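Inner membrane lipoprotein (Salmonella enterica, PDB 4C47) is required for proper surface expression of the trimeric autotransporter adhesin SadA and could take a direct part in its biogenesis. Local coordinates at residues 30-33 with 34-38; 44-47 with 48-52; 60-63 with 64-67; 74-77 with 78-81; 138-141 with 142-145. All coordinates share one frame; numbering follows the deposited sequence.

The five contacts follow one another along the chain; none nests in or crosses another, and each is local. Contacts 1, 2 and 3 sit on the long helix 8-71, whose coiled coil holds the homotrimer together; centres of contacts 1 and 2 are about 21 Å apart and those of 2 and 3 about 24 Å. Contact 4 closes a tight turn just beyond the helix, where strand 73-75 hands over to strand 82-86 and so from one sheet of the beta-sandwich to the other. Contact 5 lies at the N-terminal end of the short helix 140-146, between strands 124-130 and 148-153. It is about 20 Å, centre to centre, from both contacts 3 and 4.

Contact 1 of 5, residues 30-33 with 34-38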
loop_
_atom_site.group_PDB
_atom_site.type_symbol
_atom_site.label_atom_id
_atom_site.label_comp_id
_atom_site.label_asym_id
_atom_site.label_seq_id
_atom_site.Cartn_x
_atom_site.Cartn_y
_atom_site.Cartn_z
ATOM N N LYS A 30 -35.063 30.913 -9.677
ATOM C CA LYS A 30 -33.683 30.908 -10.165
ATOM C C LYS A 30 -32.779 30.014 -9.303
ATOM O O LYS A 30 -32.039 29.149 -9.816
ATOM C CB LYS A 30 -33.135 32.338 -10.230
ATOM C CG LYS A 30 -31.843 32.470 -11.028
ATOM C CD LYS A 30 -31.694 33.858 -11.636
ATOM C CE LYS A 30 -31.514 34.920 -10.566
ATOM N NZ LYS A 30 -30.227 34.761 -9.831
ATOM N N GLN A 31 -32.865 30.217 -7.991
ATOM C CA GLN A 31 -32.084 29.426 -7.046
ATOM C C GLN A 31 -32.407 27.936 -7.142
ATOM O O GLN A 31 -31.504 27.093 -7.095
ATOM C CB GLN A 31 -32.305 29.914 -5.617
ATOM C CG GLN A 31 -31.407 31.066 -5.203
ATOM C CD GLN A 31 -31.775 31.629 -3.846
ATOM O OE1 GLN A 31 -32.830 32.239 -3.683
ATOM N NE2 GLN A 31 -30.912 31.417 -2.860
ATOM N N GLN A 32 -33.691 27.617 -7.283
ATOM C CA GLN A 32 -34.121 26.229 -7.424
ATOM C C GLN A 32 -33.469 25.585 -8.641
ATOM O O GLN A 32 -32.968 24.458 -8.562
ATOM C CB GLN A 32 -35.645 26.137 -7.521
ATOM C CG GLN A 32 -36.197 24.717 -7.458
ATOM C CD GLN A 32 -36.286 24.049 -8.821
ATOM O OE1 GLN A 32 -36.524 24.707 -9.834
ATOM N NE2 GLN A 32 -36.089 22.736 -8.851
ATOM N N LYS A 33 -33.467 26.304 -9.761
ATOM C CA LYS A 33 -32.823 25.795 -10.970
ATOM C C LYS A 33 -31.324 25.532 -10.782
ATOM O O LYS A 33 -30.829 24.437 -11.104
ATOM C CB LYS A 33 -33.066 26.738 -12.154
ATOM C CG LYS A 33 -34.522 26.845 -12.562
ATOM C CD LYS A 33 -34.695 27.678 -13.819
ATOM C CE LYS A 33 -36.165 27.818 -14.184
ATOM N NZ LYS A 33 -36.352 28.508 -15.491
ATOM N N GLU A 34 -30.600 26.519 -10.253
ATOM C CA GLU A 34 -29.155 26.331 -10.070
ATOM C C GLU A 34 -28.836 25.181 -9.103
ATOM O O GLU A 34 -27.893 24.409 -9.322
ATOM C CB GLU A 34 -28.456 27.640 -9.663
ATOM C CG GLU A 34 -28.710 28.093 -8.237
ATOM C CD GLU A 34 -28.025 29.410 -7.905
ATOM O OE1 GLU A 34 -27.562 30.105 -8.838
ATOM O OE2 GLU A 34 -27.951 29.748 -6.705
ATOM N N GLN A 35 -29.645 25.055 -8.055
ATOM C CA GLN A 35 -29.502 23.956 -7.103
ATOM C C GLN A 35 -29.761 22.615 -7.775
ATOM O O GLN A 35 -29.097 21.622 -7.474
ATOM C CB GLN A 35 -30.449 24.126 -5.913
ATOM C CG GLN A 35 -30.033 25.216 -4.943
ATOM C CD GLN A 35 -30.850 25.198 -3.668
ATOM O OE1 GLN A 35 -31.717 24.341 -3.484
ATOM N NE2 GLN A 35 -30.575 26.142 -2.777
ATOM N N GLU A 36 -30.732 22.593 -8.683
ATOM C CA GLU A 36 -31.017 21.401 -9.468
ATOM C C GLU A 36 -29.760 20.983 -10.226
ATOM O O GLU A 36 -29.330 19.818 -10.152
ATOM C CB GLU A 36 -32.164 21.667 -10.443
ATOM C CG GLU A 36 -32.623 20.443 -11.210
ATOM C CD GLU A 36 -33.216 19.386 -10.306
ATOM O OE1 GLU A 36 -34.258 19.660 -9.673
ATOM O OE2 GLU A 36 -32.634 18.284 -10.219
ATOM N N ALA A 37 -29.163 21.942 -10.933
ATOM C CA ALA A 37 -27.938 21.673 -11.689
ATOM C C ALA A 37 -26.827 21.096 -10.802
ATOM O O ALA A 37 -26.213 20.059 -11.122
ATOM C CB ALA A 37 -27.468 22.937 -12.400
ATOM N N LYS A 38 -26.589 21.766 -9.677
ATOM C CA LYS A 38 -25.573 21.317 -8.727
ATOM C C LYS A 38 -25.827 19.895 -8.228
ATOM O O LYS A 38 -24.895 19.096 -8.104
ATOM C CB LYS A 38 -25.480 22.275 -7.542
ATOM C CG LYS A 38 -24.937 23.648 -7.897
ATOM C CD LYS A 38 -24.854 24.535 -6.667
ATOM C CE LYS A 38 -24.244 25.887 -6.998
ATOM N NZ LYS A 38 -24.197 26.800 -5.823
#
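Glu34 turns CG into the position between its backbone N and carbonyl carbon (chi1 73°) and then runs straight out, which lays the side chain back along Gln31. Both belong to the long helix 8-71, within the predicted coiled coil of the trimer. CG of Glu34 rests 3.2 Å from Gln31 O, and the carboxylate comes beside the extended Gln31 chain, Glu34 OE2 lying 4.0 Å from Gln31 CG. The two side chains point the same way, with amide and carboxylate planes almost perpendicular (89°). Gln32 and Glu36, four residues apart, also run side by side. Each has CG anti to the backbone N and a bend at chi2. Gln32 NE2 has a weak hydrogen bond to Gln35 OE1 of the third subunit.

Gln35 is buried, and its amide looks to the other subunits: OE1 accepts a hydrogen bond from NE2 of Gln35 of the third subunit, a polar layer in the core of the coil. Its backbone N is held by Gln31 O at 2.9 Å. The flanking i to i+4 bonds continue the helix, among them Ala37 N to Lys33 O at 3.0 Å. Within this chain, Gln32 NE2 stops 3.7 Å from Glu36 OE1.

Contact 2 of 5, residues 44-47 with 48-52; sequences KQQA and TIINT
Ile49 lays CG1 against Gln45 O, one turn back along the helix, and Ile50 does the same to Gln46 O, with nearly the same conformation. In each, CG1 stands anti to the carbonyl carbon (chi1 -72° and -65°) and CD1 continues the chain in extended form. Ile49 CG1 therefore sits 3.1 Å from Gln45 O, with CD1 of the same residue also alongside that oxygen. Ile50 repeats this one residue later, its CG1 3.2 Å from Gln46 O, while its CD1 only just reaches the side chain of Gln46, 4.5 Å from CG.

The same carbonyls accept the backbone bonds of the helix. Ile49 N reaches Gln45 O at 2.9 Å, and Ile50 N reaches Gln46 O at the same length, so each oxygen has an N-H ahead of it and the donor's own side chain beside it. Thr48 packs OG1 toward Lys44 O, 3.5 Å away.

Thr52 uses its hydroxyl differently. OG1 gives a hydrogen bond of 3.0 Å to Thr48 O, approaching from above the carbonyl plane, and the backbone N of Thr52 also bonds to that oxygen. Thr48 O is thus gripped twice by one residue, a common way for a helical threonine to satisfy its hydroxyl.

Gln46 is buried, and its NE2 is bonded to Leu42 O of the third subunit; Gln45 NE2 bonds to Gln46 OE1 of the second subunit. Ile49 meets Ile49 of the third subunit. A glutamine layer followed by an isoleucine layer along the trimer axis marks this as a parallel three-stranded coiled coil with polar core residues.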
loop_
_atom_site.group_PDB
_atom_site.type_symbol
_atom_site.label_atom_id
_atom_site.label_comp_id
_atom_site.label_asym_id
_atom_site.label_seq_id
_atom_site.Cartn_x
_atom_site.Cartn_y
_atom_site.Cartn_z
ATOM N N LYS A 44 -23.806 12.509 -10.383
ATOM C CA LYS A 44 -22.902 11.883 -11.353
ATOM C C LYS A 44 -21.494 11.668 -10.767
ATOM O O LYS A 44 -20.922 10.557 -10.829
ATOM C CB LYS A 44 -22.849 12.721 -12.632
ATOM C CG LYS A 44 -24.227 12.976 -13.229
ATOM C CD LYS A 44 -24.156 13.706 -14.558
ATOM C CE LYS A 44 -25.549 13.914 -15.135
ATOM N NZ LYS A 44 -25.494 14.413 -16.534
ATOM N N GLN A 45 -20.958 12.734 -10.179
ATOM C CA GLN A 45 -19.646 12.688 -9.547
ATOM C C GLN A 45 -19.587 11.656 -8.429
ATOM O O GLN A 45 -18.557 11.019 -8.225
ATOM C CB GLN A 45 -19.256 14.070 -9.019
ATOM C CG GLN A 45 -19.025 15.084 -10.122
ATOM C CD GLN A 45 -18.896 16.504 -9.610
ATOM O OE1 GLN A 45 -18.683 17.435 -10.386
ATOM N NE2 GLN A 45 -19.028 16.678 -8.300
ATOM N N GLN A 46 -20.695 11.487 -7.715
ATOM C CA GLN A 46 -20.740 10.499 -6.647
ATOM C C GLN A 46 -20.670 9.083 -7.207
ATOM O O GLN A 46 -19.977 8.228 -6.649
ATOM C CB GLN A 46 -21.979 10.668 -5.767
ATOM C CG GLN A 46 -21.893 9.891 -4.461
ATOM C CD GLN A 46 -23.001 10.241 -3.493
ATOM O OE1 GLN A 46 -24.164 9.906 -3.716
ATOM N NE2 GLN A 46 -22.646 10.921 -2.406
ATOM N N ALA A 47 -21.385 8.830 -8.302
ATOM C CA ALA A 47 -21.291 7.519 -8.957
ATOM C C ALA A 47 -19.842 7.210 -9.334
ATOM O O ALA A 47 -19.308 6.117 -9.022
ATOM C CB ALA A 47 -22.178 7.470 -10.182
ATOM N N THR A 48 -19.203 8.183 -9.985
ATOM C CA THR A 48 -17.787 8.039 -10.322
ATOM C C THR A 48 -16.927 7.736 -9.087
ATOM O O THR A 48 -16.080 6.834 -9.111
ATOM C CB THR A 48 -17.239 9.284 -11.042
ATOM O OG1 THR A 48 -17.903 9.442 -12.303
ATOM C CG2 THR A 48 -15.743 9.142 -11.282
ATOM N N ILE A 49 -17.169 8.478 -8.008
ATOM C CA ILE A 49 -16.417 8.313 -6.766
ATOM C C ILE A 49 -16.567 6.908 -6.181
ATOM O O ILE A 49 -15.582 6.299 -5.766
ATOM C CB ILE A 49 -16.805 9.381 -5.714
ATOM C CG1 ILE A 49 -16.246 10.748 -6.115
ATOM C CG2 ILE A 49 -16.287 8.999 -4.334
ATOM C CD1 ILE A 49 -16.653 11.869 -5.185
ATOM N N ILE A 50 -17.793 6.396 -6.161
ATOM C CA ILE A 50 -18.051 5.042 -5.686
ATOM C C ILE A 50 -17.236 4.031 -6.481
ATOM O O ILE A 50 -16.523 3.189 -5.902
ATOM C CB ILE A 50 -19.550 4.701 -5.773
ATOM C CG1 ILE A 50 -20.352 5.601 -4.828
ATOM C CG2 ILE A 50 -19.787 3.234 -5.448
ATOM C CD1 ILE A 50 -21.851 5.430 -4.934
ATOM N N ASN A 51 -17.318 4.132 -7.808
ATOM C CA ASN A 51 -16.523 3.249 -8.672
ATOM C C ASN A 51 -15.010 3.293 -8.363
ATOM O O ASN A 51 -14.369 2.257 -8.073
ATOM C CB ASN A 51 -16.779 3.587 -10.145
ATOM C CG ASN A 51 -16.051 2.657 -11.097
ATOM O OD1 ASN A 51 -15.785 1.504 -10.771
ATOM N ND2 ASN A 51 -15.725 3.159 -12.282
ATOM N N THR A 52 -14.460 4.504 -8.406
ATOM C CA THR A 52 -13.037 4.732 -8.175
ATOM C C THR A 52 -12.563 4.203 -6.819
ATOM O O THR A 52 -11.506 3.572 -6.727
ATOM C CB THR A 52 -12.697 6.230 -8.298
ATOM O OG1 THR A 52 -13.135 6.715 -9.573
ATOM C CG2 THR A 52 -11.195 6.454 -8.167
#

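Contact 3 of 5, residues 60-63 with 64-67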
loop_
_atom_site.group_PDB
_atom_site.type_symbol
_atom_site.label_atom_id
_atom_site.label_comp_id
_atom_site.label_asym_id
_atom_site.label_seq_id
_atom_site.Cartn_x
_atom_site.Cartn_y
_atom_site.Cartn_z
ATOM N N VAL A 60 -5.259 -1.736 -3.001
ATOM C CA VAL A 60 -4.669 -1.668 -1.669
ATOM C C VAL A 60 -4.705 -3.027 -0.965
ATOM O O VAL A 60 -3.732 -3.429 -0.322
ATOM C CB VAL A 60 -5.364 -0.593 -0.810
ATOM C CG1 VAL A 60 -4.822 -0.599 0.604
ATOM C CG2 VAL A 60 -5.186 0.780 -1.442
ATOM N N GLY A 61 -5.821 -3.736 -1.113
ATOM C CA GLY A 61 -5.955 -5.076 -0.565
ATOM C C GLY A 61 -4.861 -6.025 -1.026
ATOM O O GLY A 61 -4.197 -6.673 -0.204
ATOM N N ARG A 62 -4.665 -6.101 -2.341
ATOM C CA ARG A 62 -3.636 -6.960 -2.920
ATOM C C ARG A 62 -2.249 -6.574 -2.428
ATOM O O ARG A 62 -1.487 -7.430 -1.974
ATOM C CB ARG A 62 -3.657 -6.899 -4.449
ATOM C CG ARG A 62 -4.898 -7.485 -5.096
ATOM C CD ARG A 62 -4.666 -7.755 -6.579
ATOM N NE ARG A 62 -4.114 -6.595 -7.276
ATOM C CZ ARG A 62 -4.841 -5.703 -7.943
ATOM N NH1 ARG A 62 -6.159 -5.834 -8.010
ATOM N NH2 ARG A 62 -4.248 -4.681 -8.545
ATOM N N VAL A 63 -1.921 -5.288 -2.530
ATOM C CA VAL A 63 -0.594 -4.825 -2.128
ATOM C C VAL A 63 -0.285 -5.171 -0.663
ATOM O O VAL A 63 0.776 -5.739 -0.345
ATOM C CB VAL A 63 -0.428 -3.312 -2.393
ATOM C CG1 VAL A 63 0.736 -2.751 -1.607
ATOM C CG2 VAL A 63 -0.245 -3.050 -3.883
ATOM N N GLU A 64 -1.231 -4.856 0.218
ATOM C CA GLU A 64 -1.086 -5.170 1.635
ATOM C C GLU A 64 -0.954 -6.676 1.877
ATOM O O GLU A 64 -0.195 -7.101 2.752
ATOM C CB GLU A 64 -2.252 -4.604 2.450
ATOM C CG GLU A 64 -2.006 -4.614 3.955
ATOM C CD GLU A 64 -3.279 -4.790 4.762
ATOM O OE1 GLU A 64 -4.373 -4.752 4.162
ATOM O OE2 GLU A 64 -3.186 -4.974 5.995
ATOM N N ARG A 65 -1.687 -7.480 1.107
ATOM C CA ARG A 65 -1.538 -8.932 1.197
ATOM C C ARG A 65 -0.125 -9.367 0.839
ATOM O O ARG A 65 0.453 -10.219 1.510
ATOM C CB ARG A 65 -2.538 -9.665 0.301
ATOM C CG ARG A 65 -3.897 -9.902 0.931
ATOM C CD ARG A 65 -4.505 -11.209 0.440
ATOM N NE ARG A 65 -4.362 -11.376 -1.003
ATOM C CZ ARG A 65 -5.215 -10.893 -1.903
ATOM N NH1 ARG A 65 -6.279 -10.205 -1.510
ATOM N NH2 ARG A 65 -5.003 -11.095 -3.196
ATOM N N LYS A 66 0.421 -8.784 -0.224
ATOM C CA LYS A 66 1.777 -9.117 -0.638
ATOM C C LYS A 66 2.786 -8.760 0.440
ATOM O O LYS A 66 3.746 -9.495 0.661
ATOM C CB LYS A 66 2.142 -8.436 -1.956
ATOM C CG LYS A 66 1.668 -9.186 -3.176
ATOM C CD LYS A 66 2.728 -9.174 -4.252
ATOM C CE LYS A 66 2.137 -8.801 -5.595
ATOM N NZ LYS A 66 3.171 -8.803 -6.663
ATOM N N GLN A 67 2.568 -7.639 1.120
ATOM C CA GLN A 67 3.475 -7.260 2.201
ATOM C C GLN A 67 3.479 -8.246 3.379
ATOM O O GLN A 67 4.440 -8.286 4.152
ATOM C CB GLN A 67 3.185 -5.843 2.700
ATOM C CG GLN A 67 3.812 -4.748 1.855
ATOM C CD GLN A 67 3.884 -3.422 2.589
ATOM O OE1 GLN A 67 3.391 -3.294 3.709
ATOM N NE2 GLN A 67 4.508 -2.429 1.962
#
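Glu64 bonds its backbone N to Val60 O, one turn back, at 2.9 Å, and its CB lies against the same oxygen at 3.4 Å. With CG anti to the backbone N (chi1 -167°), the rest of the side chain leads off toward the third subunit, where it packs on Val59 of that chain.

Arg65 comes next. Its N bonds to Gly61 O at 2.9 Å, and CB and CG stay close to that carbonyl. The chain then bends at chi2 and again at chi3, which folds the guanidinium back over Arg62, with Arg62 CA over one face near the rim. NH2 of Arg65 lies 4.1 Å from Arg62 CG. The two arginine side chains cross at a slant, their guanidinium planes 68° apart, and the contact is between the aliphatic part of one and the cationic end of the other. Arg62 carries its own charge elsewhere, in a salt bridge to Glu58.

Lys66 N reaches Arg62 O at 2.9 Å. Its CB rests by Val63 O at 3.4 Å, but the end of the chain departs to form a salt bridge with Asp71 of the second subunit.

Gln67 N bonds to Val63 O at 3.0 Å. Its NE2 bonds to Val63 O of the third subunit, and Val63 O of this chain receives Gln67 NE2 of the second. Those bonds link the helices around the axis, C-terminal to the layers in which Val60 and Val63 pack on their own copies, consistent with the core of the trimeric coiled coil continuing here, with glutamine in a polar layer.

Contact 4 of 5, residues 74-77 with 78-81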
loop_
_atom_site.group_PDB
_atom_site.type_symbol
_atom_site.label_atom_id
_atom_site.label_comp_id
_atom_site.label_asym_id
_atom_site.label_seq_id
_atom_site.Cartn_x
_atom_site.Cartn_y
_atom_site.Cartn_z
ATOM N N GLU A 74 2.520 -18.310 7.039
ATOM C CA GLU A 74 1.313 -19.077 7.335
ATOM C C GLU A 74 1.325 -20.405 6.588
ATOM O O GLU A 74 1.670 -20.458 5.407
ATOM C CB GLU A 74 0.056 -18.288 6.957
ATOM C CG GLU A 74 -0.199 -17.046 7.790
ATOM C CD GLU A 74 -1.437 -16.296 7.338
ATOM O OE1 GLU A 74 -1.393 -15.664 6.260
ATOM O OE2 GLU A 74 -2.456 -16.345 8.060
ATOM N N LEU A 75 0.933 -21.472 7.277
ATOM C CA LEU A 75 0.966 -22.807 6.695
ATOM C C LEU A 75 -0.059 -23.755 7.314
ATOM O O LEU A 75 -0.566 -23.523 8.414
ATOM C CB LEU A 75 2.376 -23.402 6.797
ATOM C CG LEU A 75 3.057 -23.430 8.168
ATOM C CD1 LEU A 75 2.702 -24.687 8.946
ATOM C CD2 LEU A 75 4.563 -23.308 8.022
ATOM N N ASP A 76 -0.368 -24.817 6.578
ATOM C CA ASP A 76 -1.118 -25.945 7.105
ATOM C C ASP A 76 -0.087 -27.023 7.402
ATOM O O ASP A 76 0.403 -27.681 6.488
ATOM C CB ASP A 76 -2.130 -26.439 6.068
ATOM C CG ASP A 76 -3.036 -27.544 6.600
ATOM O OD1 ASP A 76 -2.738 -28.116 7.670
ATOM O OD2 ASP A 76 -4.049 -27.848 5.937
ATOM N N PRO A 77 0.248 -27.204 8.690
ATOM C CA PRO A 77 1.317 -28.119 9.112
ATOM C C PRO A 77 1.044 -29.575 8.749
ATOM O O PRO A 77 1.958 -30.395 8.786
ATOM C CB PRO A 77 1.350 -27.945 10.640
ATOM C CG PRO A 77 0.001 -27.421 10.998
ATOM C CD PRO A 77 -0.415 -26.563 9.837
ATOM N N SER A 78 -0.198 -29.887 8.398
ATOM C CA SER A 78 -0.560 -31.245 8.016
ATOM C C SER A 78 -0.258 -31.492 6.540
ATOM O O SER A 78 -0.179 -32.637 6.093
ATOM C CB SER A 78 -2.041 -31.493 8.295
ATOM O OG SER A 78 -2.857 -30.601 7.554
ATOM N N GLN A 79 -0.092 -30.408 5.788
ATOM C CA GLN A 79 0.137 -30.490 4.347
ATOM C C GLN A 79 1.462 -29.845 3.956
ATOM O O GLN A 79 1.646 -29.423 2.815
ATOM C CB GLN A 79 -1.005 -29.804 3.595
ATOM C CG GLN A 79 -2.360 -30.466 3.775
ATOM C CD GLN A 79 -2.485 -31.757 2.992
ATOM O OE1 GLN A 79 -2.052 -32.817 3.444
ATOM N NE2 GLN A 79 -3.077 -31.674 1.806
ATOM N N THR A 80 2.387 -29.773 4.905
ATOM C CA THR A 80 3.632 -29.051 4.690
ATOM C C THR A 80 4.838 -29.817 5.226
ATOM O O THR A 80 4.777 -30.421 6.296
ATOM C CB THR A 80 3.568 -27.646 5.345
ATOM O OG1 THR A 80 2.607 -26.838 4.653
ATOM C CG2 THR A 80 4.921 -26.949 5.306
ATOM N N HIS A 81 5.927 -29.809 4.465
ATOM C CA HIS A 81 7.216 -30.234 4.993
ATOM C C HIS A 81 8.138 -29.030 5.141
ATOM O O HIS A 81 8.464 -28.621 6.257
ATOM C CB HIS A 81 7.868 -31.293 4.106
ATOM C CG HIS A 81 9.096 -31.901 4.707
ATOM N ND1 HIS A 81 9.074 -32.608 5.891
ATOM C CD2 HIS A 81 10.387 -31.897 4.297
ATOM C CE1 HIS A 81 10.295 -33.021 6.179
ATOM N NE2 HIS A 81 11.111 -32.602 5.227
#
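Asp76 O takes two hydrogen bonds, from Gln79 N at 2.9 Å and from Thr80 OG1 at 3.0 Å, and the two donors come at it from opposite faces of its carbonyl plane. The first closes a type I beta turn from Asp76 to Gln79, with Pro77 and Ser78 at its corners. The carboxylate also engages the turn: Asp76 OD1 accepts the backbone N of Ser78 at 3.2 Å, met from above the carboxylate plane, which makes an Asx turn. The hydroxyl Ser78 OG is also placed against Asp76 OD1, but the modelled length, 2.5 Å, is doubtful. Asp76 has CG anti to its backbone N (chi1 -175°), which swings the carboxylate forward over the turn.

Farther out, Asp76 OD2 lies 3.8 Å from Gln79 CG, and Leu75 CB approaches Thr80 OG1 at 4.1 Å. Pro77 is buried, touching Leu178 of a loop, Leu181 of strand 180-186 and Ile96 of strand 91-102. The turn thus carries the chain from strand 73-75 toward strand 82-86, between the two sheets of the sandwich.

Two bonds to Asp76 O and that from Ser78 N to OD1 probably make this corner rather rigid, and Ser78 N with the neighbouring Lys179 would probably favour the ionised carboxylate.

Contact 5 of 5, residues 138-141 with 142-145; sequences KDLP and RWKQ
Leu140 O receives the backbone N of Lys144 at 2.9 Å, and the same oxygen has Lys144 CG against it at 3.3 Å. A bend at chi3 (-55°) then turns the lysine chain back, bringing Lys144 CE to 3.6 Å from Pro141 CA. The next bond, from Gln145 N to Pro141 O, is equally short at 2.9 Å, whereas Trp143 N to Asp139 O is weak at 3.3 Å.

Together these bonds build the first turn of the short helix 140-146, which links strands 124-130 and 148-153 of one sheet in the beta-sandwich domain. Pro141 suits this first turn, where its lack of an N-H costs no helical bond.

Arg142 reaches back over the start of the helix. Its NH2 forms a long salt bridge with Asp139 OD1 at 3.6 Å, the oxygen lying in plane at the guanidinium edge, while Lys138 O sits over one face.

Leu140 and Trp143 run side by side, pointing the same way, Leu140 CD2 lying 4.0 Å from Trp143 CE3. The indole also touches Lys133 and Pro134. Trp143 NE1 bonds to Thr131 O, and the ring meets Tyr180 edge-to-face.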
loop_
_atom_site.group_PDB
_atom_site.type_symbol
_atom_site.label_atom_id
_atom_site.label_comp_id
_atom_site.label_asym_id
_atom_site.label_seq_id
_atom_site.Cartn_x
_atom_site.Cartn_y
_atom_site.Cartn_z
ATOM N N LYS A 138 -17.314 -13.857 6.523
ATOM C CA LYS A 138 -18.204 -13.674 7.667
ATOM C C LYS A 138 -17.817 -14.562 8.847
ATOM O O LYS A 138 -18.270 -14.346 9.971
ATOM C CB LYS A 138 -19.661 -13.930 7.268
ATOM C CG LYS A 138 -19.979 -15.387 6.984
ATOM C CD LYS A 138 -21.420 -15.571 6.535
ATOM C CE LYS A 138 -21.726 -17.038 6.271
ATOM N NZ LYS A 138 -23.083 -17.242 5.693
ATOM N N ASP A 139 -16.975 -15.558 8.589
ATOM C CA ASP A 139 -16.565 -16.500 9.625
ATOM C C ASP A 139 -15.246 -16.101 10.280
ATOM O O ASP A 139 -14.803 -16.742 11.236
ATOM C CB ASP A 139 -16.449 -17.912 9.048
ATOM C CG ASP A 139 -17.759 -18.415 8.479
ATOM O OD1 ASP A 139 -18.820 -17.884 8.874
ATOM O OD2 ASP A 139 -17.732 -19.342 7.641
ATOM N N LEU A 140 -14.625 -15.044 9.765
ATOM C CA LEU A 140 -13.320 -14.592 10.259
ATOM C C LEU A 140 -13.228 -14.229 11.755
ATOM O O LEU A 140 -12.338 -14.729 12.441
ATOM C CB LEU A 140 -12.754 -13.463 9.385
ATOM C CG LEU A 140 -12.035 -13.891 8.102
ATOM C CD1 LEU A 140 -11.482 -12.685 7.351
ATOM C CD2 LEU A 140 -10.924 -14.890 8.409
ATOM N N PRO A 141 -14.131 -13.363 12.265
ATOM C CA PRO A 141 -13.967 -12.928 13.662
ATOM C C PRO A 141 -14.041 -14.061 14.688
ATOM O O PRO A 141 -13.240 -14.087 15.629
ATOM C CB PRO A 141 -15.132 -11.952 13.865
ATOM C CG PRO A 141 -16.129 -12.315 12.819
ATOM C CD PRO A 141 -15.315 -12.744 11.641
ATOM N N ARG A 142 -14.983 -14.977 14.502
ATOM C CA ARG A 142 -15.154 -16.105 15.408
ATOM C C ARG A 142 -13.904 -16.978 15.406
ATOM O O ARG A 142 -13.391 -17.367 16.463
ATOM C CB ARG A 142 -16.373 -16.927 14.992
ATOM C CG ARG A 142 -17.612 -16.085 14.714
ATOM C CD ARG A 142 -18.821 -16.947 14.384
ATOM N NE ARG A 142 -19.257 -16.788 12.999
ATOM C CZ ARG A 142 -20.135 -15.876 12.590
ATOM N NH1 ARG A 142 -20.673 -15.030 13.459
ATOM N NH2 ARG A 142 -20.476 -15.806 11.310
ATOM N N TRP A 143 -13.423 -17.271 14.201
ATOM C CA TRP A 143 -12.217 -18.062 14.006
ATOM C C TRP A 143 -11.020 -17.425 14.699
ATOM O O TRP A 143 -10.257 -18.107 15.382
ATOM C CB TRP A 143 -11.933 -18.216 12.513
ATOM C CG TRP A 143 -10.650 -18.912 12.213
ATOM C CD1 TRP A 143 -10.375 -20.234 12.396
ATOM C CD2 TRP A 143 -9.465 -18.327 11.659
ATOM N NE1 TRP A 143 -9.088 -20.510 11.998
ATOM C CE2 TRP A 143 -8.509 -19.355 11.540
ATOM C CE3 TRP A 143 -9.120 -17.034 11.253
ATOM C CZ2 TRP A 143 -7.229 -19.130 11.035
ATOM C CZ3 TRP A 143 -7.848 -16.813 10.751
ATOM C CH2 TRP A 143 -6.919 -17.855 10.647
ATOM N N LYS A 144 -10.865 -16.115 14.522
ATOM C CA LYS A 144 -9.782 -15.377 15.164
ATOM C C LYS A 144 -9.886 -15.456 16.679
ATOM O O LYS A 144 -8.878 -15.615 17.369
ATOM C CB LYS A 144 -9.776 -13.914 14.713
ATOM C CG LYS A 144 -9.358 -13.700 13.270
ATOM C CD LYS A 144 -9.314 -12.222 12.927
ATOM C CE LYS A 144 -10.646 -11.552 13.228
ATOM N NZ LYS A 144 -10.653 -10.110 12.855
ATOM N N GLN A 145 -11.106 -15.343 17.194
ATOM C CA GLN A 145 -11.329 -15.463 18.633
ATOM C C GLN A 145 -11.002 -16.865 19.148
ATOM O O GLN A 145 -10.645 -17.035 20.316
ATOM C CB GLN A 145 -12.767 -15.083 19.006
ATOM C CG GLN A 145 -13.063 -13.595 18.906
ATOM C CD GLN A 145 -14.421 -13.230 19.481
ATOM O OE1 GLN A 145 -15.093 -14.058 20.098
ATOM N NE2 GLN A 145 -14.831 -11.984 19.278
#